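Local coordinates for vesicular integral-membrane protein VIP36 (Canis lupus familiaris, PDB 2DUR), which acts as an intracellular, calcium-dependent lectin of the early secretory pathway, binding high-mannose glycans and helping to transport and sort the glycoproteins that carry them, at residues A[112-117]-A[140-145]; A[125-131]-A[150-156]. All coordinates share one frame; numbering follows the deposited sequence. Where two conformers were deposited one is given.

Contact 1: A[112-117]-A[140-145]. With CA (calcium ion), chain E; MAN (alpha-D-mannopyranose), chain C.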
loop_
_atom_site.group_PDB
_atom_site.type_symbol
_atom_site.label_atom_id
_atom_site.label_comp_id
_atom_site.label_asym_id
_atom_site.label_seq_id
_atom_site.Cartn_x
_atom_site.Cartn_y
_atom_site.Cartn_z
ATOM N N PHE A 112 4.862 2.753 0.895
ATOM C CA PHE A 112 4.495 4.069 1.424
ATOM C C PHE A 112 4.451 5.080 0.302
ATOM O O PHE A 112 5.386 5.153 -0.481
ATOM C CB PHE A 112 5.568 4.545 2.408
ATOM C CG PHE A 112 5.796 3.627 3.569
ATOM C CD1 PHE A 112 4.728 3.132 4.319
ATOM C CD2 PHE A 112 7.093 3.242 3.892
ATOM C CE1 PHE A 112 4.952 2.291 5.423
ATOM C CE2 PHE A 112 7.336 2.446 5.006
ATOM C CZ PHE A 112 6.269 1.947 5.748
ATOM N N LEU A 113 3.410 5.914 0.285
ATOM C CA LEU A 113 3.305 7.039 -0.657
ATOM C C LEU A 113 3.352 8.275 0.253
ATOM O O LEU A 113 2.324 8.711 0.792
ATOM C CB LEU A 113 1.973 6.959 -1.413
ATOM C CG LEU A 113 1.862 5.875 -2.488
ATOM C CD1 LEU A 113 1.632 4.538 -1.843
ATOM C CD2 LEU A 113 0.694 6.197 -3.417
ATOM N N ASP A 114 4.564 8.780 0.470
ATOM C CA ASP A 114 4.836 9.808 1.492
ATOM C C ASP A 114 4.862 11.174 0.806
ATOM O O ASP A 114 5.662 11.385 -0.093
ATOM C CB ASP A 114 6.203 9.481 2.140
ATOM C CG ASP A 114 6.548 10.387 3.322
ATOM O OD1 ASP A 114 7.503 10.061 4.084
ATOM O OD2 ASP A 114 5.868 11.418 3.505
ATOM N N THR A 115 4.001 12.103 1.237
ATOM C CA THR A 115 3.866 13.388 0.573
ATOM C C THR A 115 4.531 14.559 1.300
ATOM O O THR A 115 4.519 15.675 0.806
ATOM C CB THR A 115 2.389 13.769 0.406
ATOM O OG1 THR A 115 1.797 13.846 1.700
ATOM C CG2 THR A 115 1.606 12.733 -0.439
ATOM N N TYR A 116 5.096 14.317 2.482
ATOM C CA TYR A 116 5.667 15.404 3.276
ATOM C C TYR A 116 7.082 15.067 3.762
ATOM O O TYR A 116 7.237 14.075 4.465
ATOM C CB TYR A 116 4.770 15.694 4.487
ATOM C CG TYR A 116 5.332 16.770 5.365
ATOM C CD1 TYR A 116 5.471 18.079 4.890
ATOM C CD2 TYR A 116 5.745 16.484 6.673
ATOM C CE1 TYR A 116 6.005 19.068 5.699
ATOM C CE2 TYR A 116 6.278 17.480 7.490
ATOM C CZ TYR A 116 6.415 18.766 6.978
ATOM O OH TYR A 116 6.949 19.763 7.770
ATOM N N PRO A 117 8.101 15.886 3.400
ATOM C CA PRO A 117 9.452 15.578 3.906
ATOM C C PRO A 117 9.631 15.988 5.363
ATOM O O PRO A 117 9.846 17.171 5.657
ATOM C CB PRO A 117 10.386 16.385 2.987
ATOM C CG PRO A 117 9.527 17.500 2.432
ATOM C CD PRO A 117 8.087 17.066 2.510
ATOM N N TYR A 140 9.446 2.194 11.653
ATOM C CA TYR A 140 9.493 3.228 10.634
ATOM C C TYR A 140 9.748 4.557 11.329
ATOM O O TYR A 140 8.937 4.989 12.159
ATOM C CB TYR A 140 8.161 3.244 9.892
ATOM C CG TYR A 140 8.004 4.390 8.928
ATOM C CD1 TYR A 140 8.622 4.348 7.665
ATOM C CD2 TYR A 140 7.208 5.493 9.257
ATOM C CE1 TYR A 140 8.461 5.382 6.764
ATOM C CE2 TYR A 140 7.040 6.544 8.365
ATOM C CZ TYR A 140 7.667 6.483 7.128
ATOM O OH TYR A 140 7.542 7.498 6.215
ATOM N N ASP A 141 10.885 5.175 11.032
ATOM C CA ASP A 141 11.210 6.453 11.668
ATOM C C ASP A 141 10.507 7.573 10.904
ATOM O O ASP A 141 11.015 8.058 9.897
ATOM C CB ASP A 141 12.713 6.700 11.684
ATOM C CG ASP A 141 13.082 7.969 12.440
ATOM O OD1 ASP A 141 14.295 8.172 12.695
ATOM O OD2 ASP A 141 12.148 8.745 12.804
ATOM N N HIS A 142 9.318 7.934 11.379
ATOM C CA HIS A 142 8.452 8.870 10.637
ATOM C C HIS A 142 9.132 10.218 10.461
ATOM O O HIS A 142 9.078 10.840 9.401
ATOM C CB HIS A 142 7.115 9.012 11.363
ATOM C CG HIS A 142 6.222 10.042 10.747
ATOM N ND1 HIS A 142 5.405 9.769 9.671
ATOM C CD2 HIS A 142 6.062 11.358 11.015
ATOM C CE1 HIS A 142 4.759 10.868 9.321
ATOM N NE2 HIS A 142 5.147 11.847 10.115
ATOM N N SER A 143 9.833 10.653 11.504
ATOM C CA SER A 143 10.525 11.942 11.458
ATOM C C SER A 143 11.637 12.032 10.399
ATOM O O SER A 143 12.058 13.140 10.038
ATOM C CB SER A 143 11.106 12.252 12.840
ATOM O OG SER A 143 12.289 11.500 13.074
ATOM N N LYS A 144 12.147 10.885 9.928
ATOM C CA LYS A 144 13.175 10.855 8.889
ATOM C C LYS A 144 12.656 10.199 7.608
ATOM O O LYS A 144 13.430 9.724 6.775
ATOM C CB LYS A 144 14.488 10.202 9.403
ATOM C CG LYS A 144 15.062 10.902 10.656
ATOM C CD LYS A 144 15.677 12.275 10.339
ATOM C CE LYS A 144 17.056 12.125 9.713
ATOM N NZ LYS A 144 17.728 13.462 9.426
ATOM N N ASP A 145 11.323 10.196 7.455
ATOM C CA ASP A 145 10.670 9.603 6.279
ATOM C C ASP A 145 11.152 8.163 6.028
ATOM O O ASP A 145 11.342 7.736 4.875
ATOM C CB ASP A 145 10.914 10.468 5.030
ATOM C CG ASP A 145 10.564 11.930 5.266
ATOM O OD1 ASP A 145 11.456 12.785 5.136
ATOM O OD2 ASP A 145 9.431 12.207 5.664
HETATM CA CA CA E . 7.071 12.007 5.609
HETATM C C1 MAN C . 2.985 16.742 13.124
HETATM C C2 MAN C . 3.463 15.323 13.425
HETATM C C3 MAN C . 4.256 14.756 12.238
HETATM C C4 MAN C . 3.500 14.931 10.912
HETATM C C5 MAN C . 3.245 16.419 10.739
HETATM C C6 MAN C . 2.564 16.728 9.404
HETATM O O1 MAN C . 4.052 17.669 13.301
HETATM O O2 MAN C . 2.337 14.511 13.650
HETATM O O3 MAN C . 4.567 13.392 12.476
HETATM O O4 MAN C . 4.226 14.437 9.808
HETATM O O5 MAN C . 2.408 16.804 11.820
HETATM O O6 MAN C . 1.247 16.220 9.404
HETATM O O HOH W 1 8.599 7.682 3.729
HETATM O O HOH W 2 7.228 10.153 7.192
HETATM O O HOH W 3 4.673 12.244 5.984
#

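Contact 2: A[125-131]-A[150-156]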
loop_
_atom_site.group_PDB
_atom_site.type_symbol
_atom_site.label_atom_id
_atom_site.label_comp_id
_atom_site.label_asym_id
_atom_site.label_seq_id
_atom_site.Cartn_x
_atom_site.Cartn_y
_atom_site.Cartn_z
ATOM N N VAL A 125 13.547 13.762 -3.165
ATOM C CA VAL A 125 12.518 14.670 -3.664
ATOM C C VAL A 125 11.126 14.055 -3.428
ATOM O O VAL A 125 10.910 12.891 -3.726
ATOM C CB VAL A 125 12.716 14.979 -5.163
ATOM C CG1 VAL A 125 11.562 15.801 -5.706
ATOM C CG2 VAL A 125 14.062 15.697 -5.384
ATOM N N PHE A 126 10.196 14.849 -2.903
ATOM C CA PHE A 126 8.851 14.364 -2.551
ATOM C C PHE A 126 7.775 14.808 -3.564
ATOM O O PHE A 126 7.992 15.787 -4.299
ATOM C CB PHE A 126 8.490 14.780 -1.105
ATOM C CG PHE A 126 9.214 13.977 -0.065
ATOM C CD1 PHE A 126 10.592 14.102 0.088
ATOM C CD2 PHE A 126 8.528 13.051 0.724
ATOM C CE1 PHE A 126 11.290 13.324 1.030
ATOM C CE2 PHE A 126 9.208 12.263 1.663
ATOM C CZ PHE A 126 10.590 12.401 1.821
ATOM N N PRO A 127 6.634 14.091 -3.624
ATOM C CA PRO A 127 6.332 12.861 -2.880
ATOM C C PRO A 127 7.251 11.690 -3.221
ATOM O O PRO A 127 7.825 11.631 -4.311
ATOM C CB PRO A 127 4.906 12.528 -3.296
ATOM C CG PRO A 127 4.338 13.871 -3.738
ATOM C CD PRO A 127 5.483 14.505 -4.446
ATOM N N TYR A 128 7.379 10.758 -2.285
ATOM C CA TYR A 128 8.359 9.682 -2.439
ATOM C C TYR A 128 7.669 8.361 -2.099
ATOM O O TYR A 128 7.065 8.216 -1.017
ATOM C CB TYR A 128 9.598 9.942 -1.531
ATOM C CG TYR A 128 10.772 9.051 -1.857
ATOM C CD1 TYR A 128 11.673 9.388 -2.869
ATOM C CD2 TYR A 128 10.968 7.843 -1.175
ATOM C CE1 TYR A 128 12.735 8.561 -3.172
ATOM C CE2 TYR A 128 12.034 7.003 -1.487
ATOM C CZ TYR A 128 12.912 7.370 -2.484
ATOM O OH TYR A 128 13.970 6.550 -2.816
ATOM N N ILE A 129 7.753 7.418 -3.028
ATOM C CA ILE A 129 7.140 6.110 -2.859
ATOM C C ILE A 129 8.258 5.143 -2.518
ATOM O O ILE A 129 9.250 5.062 -3.225
ATOM C CB ILE A 129 6.457 5.612 -4.178
ATOM C CG1 ILE A 129 5.298 6.553 -4.549
ATOM C CG2 ILE A 129 5.966 4.169 -4.043
ATOM C CD1 ILE A 129 4.600 6.157 -5.857
ATOM N N SER A 130 8.098 4.392 -1.438
ATOM C CA SER A 130 9.155 3.451 -1.046
ATOM C C SER A 130 8.561 2.151 -0.534
ATOM O O SER A 130 7.370 2.069 -0.275
ATOM C CB SER A 130 10.097 4.090 -0.016
ATOM O OG SER A 130 9.420 4.369 1.202
ATOM N N VAL A 131 9.386 1.110 -0.447
ATOM C CA VAL A 131 8.923 -0.149 0.118
ATOM C C VAL A 131 9.751 -0.484 1.375
ATOM O O VAL A 131 10.914 -0.106 1.472
ATOM C CB VAL A 131 8.993 -1.309 -0.892
ATOM C CG1 VAL A 131 7.897 -1.139 -1.955
ATOM C CG2 VAL A 131 10.406 -1.406 -1.535
ATOM N N GLU A 150 14.379 2.069 4.391
ATOM C CA GLU A 150 13.989 2.044 2.967
ATOM C C GLU A 150 14.711 0.927 2.221
ATOM O O GLU A 150 15.938 0.874 2.224
ATOM C CB GLU A 150 14.324 3.385 2.304
ATOM C CG GLU A 150 14.025 3.360 0.781
ATOM C CD GLU A 150 14.461 4.612 0.028
ATOM O OE1 GLU A 150 14.876 5.600 0.656
ATOM O OE2 GLU A 150 14.396 4.592 -1.212
ATOM N N LEU A 151 13.952 0.029 1.593
ATOM C CA LEU A 151 14.533 -0.998 0.727
ATOM C C LEU A 151 14.826 -0.434 -0.660
ATOM O O LEU A 151 15.883 -0.708 -1.266
ATOM C CB LEU A 151 13.560 -2.165 0.587
ATOM C CG LEU A 151 13.781 -3.559 1.106
ATOM C CD1 LEU A 151 12.664 -4.413 0.565
ATOM C CD2 LEU A 151 15.154 -4.118 0.665
ATOM N N ALA A 152 13.868 0.334 -1.177
ATOM C CA ALA A 152 13.966 0.956 -2.503
ATOM C C ALA A 152 12.855 1.993 -2.598
ATOM O O ALA A 152 11.918 1.956 -1.814
ATOM C CB ALA A 152 13.815 -0.071 -3.621
ATOM N N GLY A 153 12.967 2.915 -3.536
ATOM C CA GLY A 153 11.921 3.927 -3.689
ATOM C C GLY A 153 12.155 4.802 -4.904
ATOM O O GLY A 153 13.132 4.618 -5.653
ATOM N N CYS A 154 11.224 5.715 -5.122
ATOM C CA CYS A 154 11.325 6.646 -6.244
ATOM C C CYS A 154 10.515 7.890 -5.927
ATOM O O CYS A 154 9.545 7.827 -5.188
ATOM C CB CYS A 154 10.826 5.996 -7.551
ATOM S SG CYS A 154 9.011 5.993 -7.782
ATOM N N THR A 155 10.928 9.022 -6.478
ATOM C CA THR A 155 10.075 10.208 -6.422
ATOM C C THR A 155 8.909 10.031 -7.410
ATOM O O THR A 155 9.057 9.413 -8.477
ATOM C CB THR A 155 10.874 11.522 -6.640
ATOM O OG1 THR A 155 10.012 12.655 -6.420
ATOM C CG2 THR A 155 11.491 11.581 -8.031
ATOM N N ALA A 156 7.729 10.521 -7.023
ATOM C CA ALA A 156 6.514 10.357 -7.846
ATOM C C ALA A 156 5.540 11.513 -7.650
ATOM O O ALA A 156 5.192 11.852 -6.521
ATOM C CB ALA A 156 5.816 9.015 -7.550
#

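Contact 1: A[112-117]-A[140-145]
Asp-114 and Asp-145 meet at one calcium ion as neighbouring ligands, their carboxylate planes turned 65° apart. Asp-114 grips the metal with both oxygens, OD1 and OD2 each lying 2.5 Å from the calcium. Asp-145 gives it OD2 alone, and the backbone O of Tyr-116 sits 2.4 Å from the ion. Two waters and OD1 of Asn-118 complete seven ligands, all oxygen, which suits a hard cation such as calcium.

The next shell sets these ligands in place. CG of Asp-114 stands anti to the backbone N (chi1 -174°), which carries the carboxylate toward the 140-145 loop; its OD2 also accepts the N-H of Tyr-116 on its anti side, closing an Asx turn that brings the Tyr-116 carbonyl round to the metal. The other oxygen of Asp-145, OD1, takes the backbone N-H of Asp-119. Tyr-140 OH hydrogen-bonds two waters: one is a calcium ligand that also donates to the carbonyl of His-142, while the other donates to Asp-114 OD1 at 2.6 Å. Further in, the Phe-112 and Tyr-140 rings pack obliquely, CE2 of Phe-112 coming 3.5 Å from CD1 of Tyr-140, and Phe-100 touches both. An aromatic with a hydroxyl suits position 140, since its ring joins this apolar cluster while its OH serves the waters.

On the sugar side, His-142 NE2 donates a nearly straight bond (174°) to mannose O4, 2.8 Å away and in the imidazole plane. Asp-83, Asn-118, Asp-213 and Leu-214 also hydrogen-bond this mannose. The calcium thus ties the end of strand 109-114 to the His-142 loop, and its positive charge probably offsets the two carboxylates that would otherwise repel, consistent with metal-dependent sugar binding.

Contact 2: A[125-131]-A[150-156]
Tyr-128 to Val-131 and Ala-152 to Thr-155 pair as antiparallel strands at one edge of the seven-stranded sheet in the legume-lectin-like beta sandwich. Ile-129 and Cys-154 form a hydrogen-bonded pair: Ile-129 N reaches Cys-154 O at 2.8 Å, and Cys-154 N returns a bond of equal length to Ile-129 O. Towards one end Val-131 N donates to Ala-152 O and its carbonyl accepts from Leu-151 N; towards the other, Ala-156 N donates to Pro-127 O. Proline has no N-H to give, but its carbonyl still serves the ladder.

In one of two conformers Thr-155 OG1 lies near the Val-125 and Pro-127 carbonyls, neither bond being settled. On the face carrying Ile-129, Val-131 and Ala-152, Ile-129 CD1 packs against Ala-156 CB, and all three line the sandwich interior. Cys-154 is locked to Cys-191 by a disulfide.

On the face of Tyr-128 and Ser-130, the Tyr-128 ring lies over Cys-154 O, 3.5 Å from its plane and toward the rim, while the hydroxyl end passes Gly-153; glycine, lacking a side chain, suits this close passage. Glu-150 OE1 pairs with Arg-124; OE2 receives the Tyr-128 hydroxyl proton on its syn side, 2.6 Å from OH.

The two contacts, centres about 9 Å apart, reach the same antiparallel sheet in the lumenal L-type lectin domain of VIP36, and their segments alternate along the chain: 112-117, 125-131, 140-145, 150-156. Strands 109-114 and 128-135 are neighbours in that sheet, with probable backbone hydrogen bonds from Phe-112 N to Ser-130 O and from Tyr-128 N to Asp-114 O. Contact 2 adds edge strand 152-155, after the loop holding 140-145. Phe-126 bridges the two sites, its ring packing on Asp-114 and Asp-145. The calcium and mannose site of contact 1 is built from the end of strand 109-114 and loops beyond the sheet's strands, while the disulfide links the outer strand pair of contact 2 to the opposing sheet.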